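Local coordinates for protein ribosomal RNA small subunit methyltransferase E (Legionella pneumophila, PDB 5O95) that probably methylates the N3 position of a specific uridine in 16S ribosomal RNA, taking the methyl group from S-adenosyl-L-methionine, at residues Leu21-Glu26 with Glu41-Phe46; Ala55-Glu58 with Gln64-Val67; Asp160-Glu165 with Asp191-Ile196; Lys171-Pro176 with Glu205-Thr210. All coordinates share one frame; numbering follows the deposited sequence.

Contact 1: Leu21-Glu26 with Glu41-Phe46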
loop_
_atom_site.group_PDB
_atom_site.type_symbol
_atom_site.label_atom_id
_atom_site.label_comp_id
_atom_site.label_asym_id
_atom_site.label_seq_id
_atom_site.Cartn_x
_atom_site.Cartn_y
_atom_site.Cartn_z
ATOM N N LEU B 21 16.968 18.170 27.682
ATOM C CA LEU B 21 17.531 17.781 26.397
ATOM C C LEU B 21 17.261 18.885 25.387
ATOM O O LEU B 21 16.099 19.228 25.136
ATOM C CB LEU B 21 16.899 16.473 25.927
ATOM C CG LEU B 21 17.275 16.032 24.516
ATOM C CD1 LEU B 21 18.772 15.770 24.424
ATOM C CD2 LEU B 21 16.468 14.802 24.132
ATOM N N GLU B 22 18.326 19.449 24.824
ATOM C CA GLU B 22 18.183 20.299 23.654
ATOM C C GLU B 22 18.046 19.395 22.440
ATOM O O GLU B 22 18.945 18.599 22.139
ATOM C CB GLU B 22 19.393 21.213 23.482
ATOM C CG GLU B 22 19.242 22.127 22.280
ATOM C CD GLU B 22 20.416 23.061 22.105
ATOM O OE1 GLU B 22 21.316 23.032 22.960
ATOM O OE2 GLU B 22 20.436 23.819 21.117
ATOM N N LEU B 23 16.914 19.487 21.757
ATOM C CA LEU B 23 16.720 18.610 20.617
ATOM C C LEU B 23 17.798 18.857 19.582
ATOM O O LEU B 23 18.341 19.960 19.482
ATOM C CB LEU B 23 15.351 18.862 20.001
ATOM C CG LEU B 23 14.178 18.535 20.916
ATOM C CD1 LEU B 23 12.887 18.782 20.128
ATOM C CD2 LEU B 23 14.239 17.095 21.394
ATOM N N SER B 24 18.112 17.809 18.800
ATOM C CA SER B 24 19.029 17.998 17.690
ATOM C C SER B 24 18.498 19.119 16.804
ATOM O O SER B 24 17.289 19.355 16.765
ATOM C CB SER B 24 19.122 16.722 16.864
ATOM O OG SER B 24 17.843 16.382 16.319
ATOM N N PRO B 25 19.377 19.830 16.093
ATOM C CA PRO B 25 18.888 20.908 15.219
ATOM C C PRO B 25 17.805 20.454 14.253
ATOM O O PRO B 25 16.831 21.185 14.031
ATOM C CB PRO B 25 20.164 21.380 14.505
ATOM C CG PRO B 25 21.248 21.116 15.533
ATOM C CD PRO B 25 20.851 19.825 16.200
ATOM N N GLU B 26 17.950 19.263 13.669
ATOM C CA GLU B 26 16.915 18.764 12.768
ATOM C C GLU B 26 15.590 18.586 13.494
ATOM O O GLU B 26 14.531 18.929 12.959
ATOM C CB GLU B 26 17.349 17.448 12.118
ATOM C CG GLU B 26 18.423 17.640 11.063
ATOM C CD GLU B 26 17.938 18.484 9.908
ATOM O OE1 GLU B 26 17.096 17.985 9.137
ATOM O OE2 GLU B 26 18.386 19.644 9.778
ATOM N N GLU B 41 3.872 21.991 25.751
ATOM C CA GLU B 41 3.306 20.868 25.023
ATOM C C GLU B 41 4.117 19.591 25.252
ATOM O O GLU B 41 5.323 19.624 25.512
ATOM C CB GLU B 41 3.222 21.187 23.528
ATOM C CG GLU B 41 2.332 22.393 23.216
ATOM C CD GLU B 41 2.166 22.627 21.720
ATOM O OE1 GLU B 41 1.905 21.652 20.987
ATOM O OE2 GLU B 41 2.312 23.788 21.283
ATOM N N GLN B 42 3.428 18.457 25.151
ATOM C CA GLN B 42 4.013 17.151 25.410
ATOM C C GLN B 42 4.600 16.545 24.142
ATOM O O GLN B 42 4.104 16.766 23.030
ATOM C CB GLN B 42 2.954 16.200 25.961
ATOM C CG GLN B 42 2.305 16.698 27.234
ATOM C CD GLN B 42 3.280 16.702 28.387
ATOM O OE1 GLN B 42 4.043 15.752 28.565
ATOM N NE2 GLN B 42 3.276 17.778 29.167
ATOM N N LEU B 43 5.642 15.735 24.331
ATOM C CA LEU B 43 6.282 14.975 23.269
ATOM C C LEU B 43 6.678 13.622 23.828
ATOM O O LEU B 43 6.989 13.490 25.012
ATOM C CB LEU B 43 7.610 15.622 22.803
ATOM C CG LEU B 43 7.615 16.949 22.061
ATOM C CD1 LEU B 43 9.038 17.456 21.874
ATOM C CD2 LEU B 43 6.950 16.758 20.715
ATOM N N THR B 44 6.693 12.624 22.964
ATOM C CA THR B 44 7.249 11.319 23.283
ATOM C C THR B 44 8.488 11.169 22.427
ATOM O O THR B 44 8.385 11.059 21.204
ATOM C CB THR B 44 6.256 10.200 22.979
ATOM O OG1 THR B 44 5.063 10.359 23.762
ATOM C CG2 THR B 44 6.889 8.833 23.289
ATOM N N LEU B 45 9.664 11.229 23.042
ATOM C CA LEU B 45 10.875 10.930 22.298
ATOM C C LEU B 45 11.098 9.428 22.327
ATOM O O LEU B 45 10.674 8.744 23.250
ATOM C CB LEU B 45 12.084 11.614 22.934
ATOM C CG LEU B 45 11.819 13.068 23.286
ATOM C CD1 LEU B 45 13.036 13.656 24.031
ATOM C CD2 LEU B 45 11.468 13.897 22.051
ATOM N N PHE B 46 11.746 8.906 21.293
ATOM C CA PHE B 46 12.213 7.534 21.356
ATOM C C PHE B 46 13.591 7.484 20.723
ATOM O O PHE B 46 13.945 8.331 19.899
ATOM C CB PHE B 46 11.237 6.553 20.688
ATOM C CG PHE B 46 11.065 6.798 19.213
ATOM C CD1 PHE B 46 10.223 7.808 18.780
ATOM C CD2 PHE B 46 11.782 6.054 18.286
ATOM C CE1 PHE B 46 10.063 8.063 17.410
ATOM C CE2 PHE B 46 11.622 6.305 16.908
ATOM C CZ PHE B 46 10.784 7.319 16.489
#
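Leu45 presents a fork whose two methyls go to different partners: CD1 meets Leu21 CD2 at 3.6 Å, and CD2 approaches Leu23 CD2 at 4.3 Å. Leu23 is forked in the same sense, because its other methyl, CD1, lies 4.4 Å from Leu43 CD1. The four leucines therefore interlock as a zigzag, Leu21 to Leu45 to Leu23 to Leu43, each inner branched end filling the dip between two bumps of the facing segment. The backbones stay well apart, with 9.8 Å between the CA atoms of Leu23 and Leu45, and only side-chain methyls span the distance. Leu21 reaches in with CG trans to its backbone N (chi1 173°), and it slides past Leu45 in the opposite direction rather than meeting it head-on. Within the PUA domain, strands 20-22 and 42-46 are not sheet neighbours; strands 51-61 and 64-74 run between them. Contact across two intervening strands shows that the sheet is strongly curled, consistent with the barrel-like build of PUA domains, and the leucines lie inside the curl. Val67 of strand 64-74 touches all four of them, while Ile9 of strand 8-10 borders Leu43 and Leu45. Beyond Leu23 the chain turns away from the core at Ser24, whose OG caps the following helix by accepting from Ala27 N.

Contact 2: Ala55-Glu58 with Gln64-Val67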
loop_
_atom_site.group_PDB
_atom_site.type_symbol
_atom_site.label_atom_id
_atom_site.label_comp_id
_atom_site.label_asym_id
_atom_site.label_seq_id
_atom_site.Cartn_x
_atom_site.Cartn_y
_atom_site.Cartn_z
ATOM N N ALA B 55 8.152 13.668 27.604
ATOM C CA ALA B 55 8.846 14.936 27.728
ATOM C C ALA B 55 7.858 16.069 27.517
ATOM O O ALA B 55 6.763 15.885 26.984
ATOM C CB ALA B 55 10.012 15.066 26.730
ATOM N N SER B 56 8.258 17.247 27.955
ATOM C CA SER B 56 7.493 18.447 27.688
ATOM C C SER B 56 8.444 19.544 27.252
ATOM O O SER B 56 9.630 19.559 27.613
ATOM C CB SER B 56 6.680 18.890 28.891
ATOM O OG SER B 56 7.546 19.186 29.959
ATOM N N ILE B 57 7.912 20.465 26.463
ATOM C CA ILE B 57 8.730 21.540 25.923
ATOM C C ILE B 57 8.909 22.592 27.005
ATOM O O ILE B 57 7.932 23.186 27.474
ATOM C CB ILE B 57 8.101 22.130 24.658
ATOM C CG1 ILE B 57 8.048 21.038 23.582
ATOM C CG2 ILE B 57 8.914 23.326 24.201
ATOM C CD1 ILE B 57 7.618 21.532 22.209
ATOM N N GLU B 58 10.152 22.789 27.432
ATOM C CA GLU B 58 10.433 23.747 28.490
ATOM C C GLU B 58 10.728 25.134 27.945
ATOM O O GLU B 58 10.405 26.133 28.595
ATOM C CB GLU B 58 11.605 23.258 29.343
ATOM C CG GLU B 58 11.736 23.998 30.665
ATOM C CD GLU B 58 12.656 23.293 31.638
ATOM O OE1 GLU B 58 13.823 23.724 31.764
ATOM O OE2 GLU B 58 12.210 22.307 32.267
ATOM N N GLN B 64 15.861 26.479 18.477
ATOM C CA GLN B 64 16.306 25.644 19.578
ATOM C C GLN B 64 15.095 25.248 20.405
ATOM O O GLN B 64 14.287 26.104 20.785
ATOM C CB GLN B 64 17.292 26.396 20.466
ATOM C CG GLN B 64 18.687 26.546 19.896
ATOM C CD GLN B 64 19.621 27.234 20.877
ATOM O OE1 GLN B 64 19.447 28.411 21.190
ATOM N NE2 GLN B 64 20.606 26.497 21.382
ATOM N N VAL B 65 14.957 23.955 20.664
ATOM C CA VAL B 65 13.886 23.431 21.505
ATOM C C VAL B 65 14.534 22.671 22.655
ATOM O O VAL B 65 15.295 21.722 22.419
ATOM C CB VAL B 65 12.938 22.518 20.716
ATOM C CG1 VAL B 65 11.820 22.030 21.629
ATOM C CG2 VAL B 65 12.356 23.258 19.502
ATOM N N PHE B 66 14.222 23.074 23.895
ATOM C CA PHE B 66 14.681 22.389 25.101
ATOM C C PHE B 66 13.509 21.651 25.747
ATOM O O PHE B 66 12.482 22.260 26.046
ATOM C CB PHE B 66 15.270 23.387 26.103
ATOM C CG PHE B 66 16.482 24.098 25.589
ATOM C CD1 PHE B 66 16.355 25.261 24.847
ATOM C CD2 PHE B 66 17.752 23.594 25.829
ATOM C CE1 PHE B 66 17.473 25.914 24.355
ATOM C CE2 PHE B 66 18.877 24.251 25.349
ATOM C CZ PHE B 66 18.736 25.405 24.609
ATOM N N VAL B 67 13.666 20.353 25.960
ATOM C CA VAL B 67 12.593 19.534 26.510
ATOM C C VAL B 67 13.044 18.927 27.828
ATOM O O VAL B 67 14.212 18.581 28.015
ATOM C CB VAL B 67 12.089 18.451 25.530
ATOM C CG1 VAL B 67 11.815 19.075 24.172
ATOM C CG2 VAL B 67 13.066 17.275 25.435
#
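Ile57 and Val67 form an antiparallel non-hydrogen-bonded pair, their CA atoms 4.4 Å apart, on strands whose short segments meet at 131° and are thus strongly twisted. They belong to the beta hairpin of strands 51-61 and 64-74 in the PUA domain. Glu58 N donates to Phe66 O over 2.8 Å, with an angle of 149° at the hydrogen. On the other side of the pair Val67 CA makes a bent CA-H...O contact with Ser56 O, 3.2 Å away. The face carrying Ile57 and Val67 is apolar. Ile57 splits its contacts there: CG2, trans to the backbone N, reaches Val65 CG1 at 4.1 Å, the two side chains crossing at a slant, whereas CG1 lies 4.3 Å from Val67 CG1. Met37 and Leu43 pack against Ile57, and Leu23 against Val65. Glu58 CB lies by Phe66 O, and the extended chain beyond takes OE2 to a salt bridge with Arg68, next after Val67 on the partner strand. The Phe66 ring passes beyond residues 55-58 to a cation-pi contact with Arg59, next on the facing strand. At the far end of the pairing, Val67 CG2, held between its backbone N and carbonyl carbon, rests 4.0 Å from Ala55 CB.

Contact 3: Asp160-Glu165 with Asp191-Ile196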
loop_
_atom_site.group_PDB
_atom_site.type_symbol
_atom_site.label_atom_id
_atom_site.label_comp_id
_atom_site.label_asym_id
_atom_site.label_seq_id
_atom_site.Cartn_x
_atom_site.Cartn_y
_atom_site.Cartn_z
ATOM N N ASP B 160 23.550 -10.194 -7.426
ATOM C CA ASP B 160 24.462 -11.295 -7.135
ATOM C C ASP B 160 25.070 -11.168 -5.743
ATOM O O ASP B 160 25.190 -12.164 -5.020
ATOM C CB ASP B 160 25.546 -11.433 -8.211
ATOM C CG ASP B 160 26.408 -10.199 -8.351
ATOM O OD1 ASP B 160 26.048 -9.127 -7.830
ATOM O OD2 ASP B 160 27.465 -10.305 -9.004
ATOM N N GLN B 161 25.458 -9.954 -5.347
ATOM C CA GLN B 161 25.922 -9.754 -3.977
ATOM C C GLN B 161 24.824 -10.060 -2.969
ATOM O O GLN B 161 25.082 -10.667 -1.923
ATOM C CB GLN B 161 26.441 -8.330 -3.777
ATOM C CG GLN B 161 26.964 -8.105 -2.373
ATOM C CD GLN B 161 27.696 -6.790 -2.212
ATOM O OE1 GLN B 161 27.729 -5.966 -3.124
ATOM N NE2 GLN B 161 28.285 -6.584 -1.038
ATOM N N PHE B 162 23.585 -9.658 -3.259
ATOM C CA PHE B 162 22.518 -9.888 -2.293
ATOM C C PHE B 162 22.282 -11.375 -2.062
ATOM O O PHE B 162 22.170 -11.824 -0.917
ATOM C CB PHE B 162 21.221 -9.195 -2.704
ATOM C CG PHE B 162 20.141 -9.350 -1.692
ATOM C CD1 PHE B 162 20.053 -8.481 -0.616
ATOM C CD2 PHE B 162 19.226 -10.389 -1.795
ATOM C CE1 PHE B 162 19.055 -8.640 0.337
ATOM C CE2 PHE B 162 18.236 -10.556 -0.845
ATOM C CZ PHE B 162 18.153 -9.683 0.223
ATOM N N VAL B 163 22.185 -12.161 -3.138
ATOM C CA VAL B 163 21.932 -13.583 -2.939
ATOM C C VAL B 163 23.139 -14.290 -2.324
ATOM O O VAL B 163 22.977 -15.256 -1.568
ATOM C CB VAL B 163 21.408 -14.262 -4.220
ATOM C CG1 VAL B 163 20.216 -13.483 -4.772
ATOM C CG2 VAL B 163 22.508 -14.421 -5.263
ATOM N N ARG B 164 24.357 -13.815 -2.608
ATOM C CA ARG B 164 25.543 -14.454 -2.047
ATOM C C ARG B 164 25.583 -14.287 -0.530
ATOM O O ARG B 164 25.955 -15.217 0.195
ATOM C CB ARG B 164 26.802 -13.894 -2.716
ATOM C CG ARG B 164 28.003 -13.748 -1.793
ATOM C CD ARG B 164 29.299 -13.580 -2.583
ATOM N NE ARG B 164 29.158 -12.643 -3.694
ATOM C CZ ARG B 164 29.428 -11.344 -3.619
ATOM N NH1 ARG B 164 29.860 -10.818 -2.480
ATOM N NH2 ARG B 164 29.266 -10.570 -4.686
ATOM N N GLU B 165 25.149 -13.130 -0.034
ATOM C CA GLU B 165 25.271 -12.800 1.380
ATOM C C GLU B 165 24.053 -13.174 2.213
ATOM O O GLU B 165 24.155 -13.201 3.446
ATOM C CB GLU B 165 25.532 -11.300 1.551
ATOM C CG GLU B 165 26.829 -10.839 0.916
ATOM C CD GLU B 165 27.022 -9.339 1.006
ATOM O OE1 GLU B 165 26.050 -8.618 1.320
ATOM O OE2 GLU B 165 28.151 -8.881 0.753
ATOM N N ASP B 191 13.407 -15.259 10.521
ATOM C CA ASP B 191 13.645 -14.232 9.525
ATOM C C ASP B 191 13.313 -14.727 8.126
ATOM O O ASP B 191 13.180 -15.926 7.869
ATOM C CB ASP B 191 15.082 -13.692 9.590
ATOM C CG ASP B 191 16.140 -14.788 9.514
ATOM O OD1 ASP B 191 15.802 -15.963 9.286
ATOM O OD2 ASP B 191 17.330 -14.459 9.683
ATOM N N VAL B 192 13.185 -13.765 7.223
ATOM C CA VAL B 192 12.872 -14.049 5.827
ATOM C C VAL B 192 13.518 -12.967 4.978
ATOM O O VAL B 192 13.482 -11.783 5.330
ATOM C CB VAL B 192 11.345 -14.159 5.607
ATOM C CG1 VAL B 192 10.630 -12.927 6.107
ATOM C CG2 VAL B 192 11.016 -14.410 4.134
ATOM N N ALA B 193 14.130 -13.382 3.868
ATOM C CA ALA B 193 14.625 -12.464 2.850
ATOM C C ALA B 193 13.635 -12.502 1.699
ATOM O O ALA B 193 13.192 -13.581 1.299
ATOM C CB ALA B 193 16.020 -12.862 2.362
ATOM N N LEU B 194 13.236 -11.328 1.226
ATOM C CA LEU B 194 12.266 -11.215 0.141
ATOM C C LEU B 194 12.832 -10.295 -0.922
ATOM O O LEU B 194 13.115 -9.125 -0.644
ATOM C CB LEU B 194 10.958 -10.619 0.666
ATOM C CG LEU B 194 9.892 -10.262 -0.361
ATOM C CD1 LEU B 194 9.352 -11.523 -1.008
ATOM C CD2 LEU B 194 8.796 -9.450 0.330
ATOM N N ILE B 195 12.955 -10.816 -2.141
ATOM C CA ILE B 195 13.400 -10.050 -3.299
ATOM C C ILE B 195 12.175 -9.625 -4.096
ATOM O O ILE B 195 11.398 -10.471 -4.551
ATOM C CB ILE B 195 14.338 -10.881 -4.185
ATOM C CG1 ILE B 195 15.617 -11.229 -3.423
ATOM C CG2 ILE B 195 14.693 -10.090 -5.448
ATOM C CD1 ILE B 195 16.567 -12.094 -4.194
ATOM N N ILE B 196 12.009 -8.318 -4.277
ATOM C CA ILE B 196 11.029 -7.763 -5.206
ATOM C C ILE B 196 11.810 -7.133 -6.340
ATOM O O ILE B 196 12.592 -6.201 -6.113
ATOM C CB ILE B 196 10.161 -6.708 -4.520
ATOM C CG1 ILE B 196 9.590 -7.318 -3.244
ATOM C CG2 ILE B 196 9.101 -6.166 -5.483
ATOM C CD1 ILE B 196 8.202 -6.992 -2.995
#
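On the helix that sets Phe162 and Val163 against Ile195, Gln161 NE2 donates to Glu165 OE2 over 2.9 Å. The bond is nearly straight (168° at the hydrogen) and stays almost in the amide plane of Gln161, but it meets the oxygen from above the carboxylate plane. It joins residues four apart and so staples one helical turn. Alongside it, the guanidinium of Arg164 lays one face over Gln161 CA, off toward its rim. Phe162 turns instead to the strand, and Val163 reaches it with CG1. With CG trans to the backbone N (chi1 -177°), the Phe162 ring is directed at the sheet, where CE2 meets Ile195 CG1 at 3.7 Å; the approach is oblique, ring and isoleucine overlapping side by side, each reaching past the other. Two residues earlier on the strand, Ala193 CB lies 4.4 Å from Phe162 CZ. Ile195 CD1 completes the junction by touching Val163 CG1 at 3.9 Å, the two side chains set nearly perpendicular. His84 adds an edge-to-face contact to the Phe162 ring, and Phe215 packs on both Phe162 and Ile195. Helix and strand run nearly antiparallel, 10.9 Å apart between their axes, as expected when a crossover helix covers a parallel sheet. This is alpha/beta packing of the SPOUT methyltransferase fold, and its strand leads directly to Gly197, which contributes to an S-adenosyl-L-methionine site.

Contact 4: Lys171-Pro176 with Glu205-Thr210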
loop_
_atom_site.group_PDB
_atom_site.type_symbol
_atom_site.label_atom_id
_atom_site.label_comp_id
_atom_site.label_asym_id
_atom_site.label_seq_id
_atom_site.Cartn_x
_atom_site.Cartn_y
_atom_site.Cartn_z
ATOM N N LYS B 171 13.966 -17.805 2.207
ATOM C CA LYS B 171 14.402 -16.890 1.160
ATOM C C LYS B 171 13.411 -16.966 0.008
ATOM O O LYS B 171 13.222 -18.032 -0.583
ATOM C CB LYS B 171 15.826 -17.223 0.711
ATOM C CG LYS B 171 16.849 -17.045 1.833
ATOM C CD LYS B 171 18.284 -17.311 1.397
ATOM C CE LYS B 171 18.560 -18.795 1.245
ATOM N NZ LYS B 171 20.039 -19.087 1.249
ATOM N N LEU B 172 12.753 -15.844 -0.269
ATOM C CA LEU B 172 11.679 -15.801 -1.245
ATOM C C LEU B 172 11.960 -14.741 -2.298
ATOM O O LEU B 172 12.607 -13.725 -2.040
ATOM C CB LEU B 172 10.355 -15.478 -0.570
ATOM C CG LEU B 172 9.945 -16.447 0.524
ATOM C CD1 LEU B 172 8.706 -15.884 1.229
ATOM C CD2 LEU B 172 9.656 -17.817 -0.040
ATOM N N ILE B 173 11.453 -14.984 -3.501
ATOM C CA ILE B 173 11.544 -14.007 -4.573
ATOM C C ILE B 173 10.182 -13.936 -5.247
ATOM O O ILE B 173 9.570 -14.969 -5.529
ATOM C CB ILE B 173 12.675 -14.367 -5.562
ATOM C CG1 ILE B 173 12.773 -13.346 -6.698
ATOM C CG2 ILE B 173 12.535 -15.804 -6.051
ATOM C CD1 ILE B 173 14.076 -13.472 -7.469
ATOM N N LEU B 174 9.690 -12.719 -5.468
ATOM C CA LEU B 174 8.444 -12.527 -6.206
ATOM C C LEU B 174 8.710 -12.771 -7.682
ATOM O O LEU B 174 9.250 -11.914 -8.382
ATOM C CB LEU B 174 7.888 -11.127 -5.980
ATOM C CG LEU B 174 7.050 -10.934 -4.721
ATOM C CD1 LEU B 174 6.515 -9.524 -4.681
ATOM C CD2 LEU B 174 5.906 -11.937 -4.715
ATOM N N HIS B 175 8.323 -13.955 -8.160
ATOM C CA HIS B 175 8.524 -14.316 -9.556
ATOM C C HIS B 175 7.533 -15.410 -9.910
ATOM O O HIS B 175 7.342 -16.337 -9.114
ATOM C CB HIS B 175 9.956 -14.804 -9.802
ATOM C CG HIS B 175 10.302 -14.944 -11.253
ATOM N ND1 HIS B 175 10.536 -16.165 -11.847
ATOM C CD2 HIS B 175 10.429 -14.017 -12.232
ATOM C CE1 HIS B 175 10.798 -15.985 -13.130
ATOM N NE2 HIS B 175 10.741 -14.690 -13.390
ATOM N N PRO B 176 6.921 -15.359 -11.087
ATOM C CA PRO B 176 5.795 -16.258 -11.378
ATOM C C PRO B 176 6.199 -17.694 -11.678
ATOM O O PRO B 176 5.460 -18.621 -11.324
ATOM C CB PRO B 176 5.129 -15.602 -12.597
ATOM C CG PRO B 176 5.642 -14.201 -12.634
ATOM C CD PRO B 176 7.027 -14.266 -12.067
ATOM N N GLU B 205 19.315 -15.695 -16.451
ATOM C CA GLU B 205 20.546 -15.857 -15.688
ATOM C C GLU B 205 20.362 -15.402 -14.244
ATOM O O GLU B 205 20.913 -16.011 -13.321
ATOM C CB GLU B 205 21.683 -15.095 -16.374
ATOM C CG GLU B 205 22.964 -14.978 -15.568
ATOM C CD GLU B 205 23.994 -14.094 -16.245
ATOM O OE1 GLU B 205 23.714 -13.595 -17.356
ATOM O OE2 GLU B 205 25.081 -13.895 -15.665
ATOM N N GLU B 206 19.588 -14.334 -14.030
ATOM C CA GLU B 206 19.316 -13.902 -12.663
ATOM C C GLU B 206 18.550 -14.971 -11.899
ATOM O O GLU B 206 18.841 -15.236 -10.727
ATOM C CB GLU B 206 18.548 -12.582 -12.672
ATOM C CG GLU B 206 19.393 -11.422 -13.147
ATOM C CD GLU B 206 18.650 -10.110 -13.120
ATOM O OE1 GLU B 206 17.522 -10.045 -13.650
ATOM O OE2 GLU B 206 19.199 -9.143 -12.562
ATOM N N ILE B 207 17.578 -15.612 -12.552
ATOM C CA ILE B 207 16.788 -16.632 -11.869
ATOM C C ILE B 207 17.639 -17.855 -11.559
ATOM O O ILE B 207 17.460 -18.507 -10.519
ATOM C CB ILE B 207 15.524 -16.977 -12.679
ATOM C CG1 ILE B 207 14.589 -15.773 -12.710
ATOM C CG2 ILE B 207 14.817 -18.185 -12.088
ATOM C CD1 ILE B 207 14.214 -15.281 -11.324
ATOM N N ARG B 208 18.567 -18.198 -12.456
ATOM C CA ARG B 208 19.514 -19.268 -12.159
ATOM C C ARG B 208 20.339 -18.912 -10.927
ATOM O O ARG B 208 20.604 -19.763 -10.070
ATOM C CB ARG B 208 20.394 -19.518 -13.385
ATOM C CG ARG B 208 21.465 -20.571 -13.215
ATOM C CD ARG B 208 22.008 -21.034 -14.572
ATOM N NE ARG B 208 22.312 -19.930 -15.485
ATOM C CZ ARG B 208 21.604 -19.636 -16.575
ATOM N NH1 ARG B 208 20.542 -20.363 -16.898
ATOM N NH2 ARG B 208 21.958 -18.614 -17.346
ATOM N N LEU B 209 20.692 -17.637 -10.794
ATOM C CA LEU B 209 21.468 -17.183 -9.648
ATOM C C LEU B 209 20.633 -17.196 -8.370
ATOM O O LEU B 209 21.088 -17.674 -7.325
ATOM C CB LEU B 209 22.001 -15.785 -9.937
ATOM C CG LEU B 209 23.039 -15.185 -9.001
ATOM C CD1 LEU B 209 24.353 -15.943 -9.100
ATOM C CD2 LEU B 209 23.216 -13.745 -9.396
ATOM N N THR B 210 19.405 -16.671 -8.432
ATOM C CA THR B 210 18.554 -16.654 -7.243
ATOM C C THR B 210 18.167 -18.069 -6.819
ATOM O O THR B 210 18.258 -18.421 -5.638
ATOM C CB THR B 210 17.318 -15.765 -7.452
ATOM O OG1 THR B 210 16.471 -16.312 -8.479
ATOM C CG2 THR B 210 17.725 -14.338 -7.837
#
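His175 and Ile207 meet in a CH-pi contact, in which the CD1 methyl stands 3.8 Å from the ring centroid and 8° off the ring normal. The imidazole comes from the strand end and the isoleucine from the helix, in opposite directions, and Ile207 CG1 follows its methyl over the ring, 3.8 Å from His175 CE1. Pro176 CD lies over the opposite face, nearer the rim, so the ring is sandwiched between aliphatic groups. Van der Waals packing continues one step deeper. Ile173, its CG1 trans to the backbone N (chi1 180°), pushes CD1 against the fork of Thr210, 3.8 Å from both CG2 and OG1, and the same methyl lies 4.3 Å from Ile207 CD1. Polar groups of both segments bond outside the contact: Lys171 NZ reaches His213 O, and Glu206 OE2 accepts from Glu116 N. In the SPOUT fold, helix 204-212 forms part of the crossover from strand 191-196 to strand 216-218 and passes over strand 170-174 between them. Leu174, turned to the other side of that strand, belongs to an S-adenosyl-L-methionine site. With methyl groups meeting a ring face and a threonine side chain, the fit rests mainly on shape and dispersion rather than on hydrogen bonds.

From the N terminus, contact 1 closes a loop through helix 25-34, bringing strand 20-22 and the turn after it to strand 42-46. Contact 2 then closes the short hairpin turn that follows, in series with contact 1. The two adjoin in one curled sheet, where Leu21 O and Val67 N probably share a hydrogen bond. Contacts 3 and 4 come later in the methyltransferase domain, on the opposite side of the chain's centre; the centres of contacts 1 and 4 are about 44 Å apart. The segments of contacts 3 and 4 alternate along the chain, so their loops cross, tying two crossover helices to the neighbouring parallel strands 191-196 and 170-174.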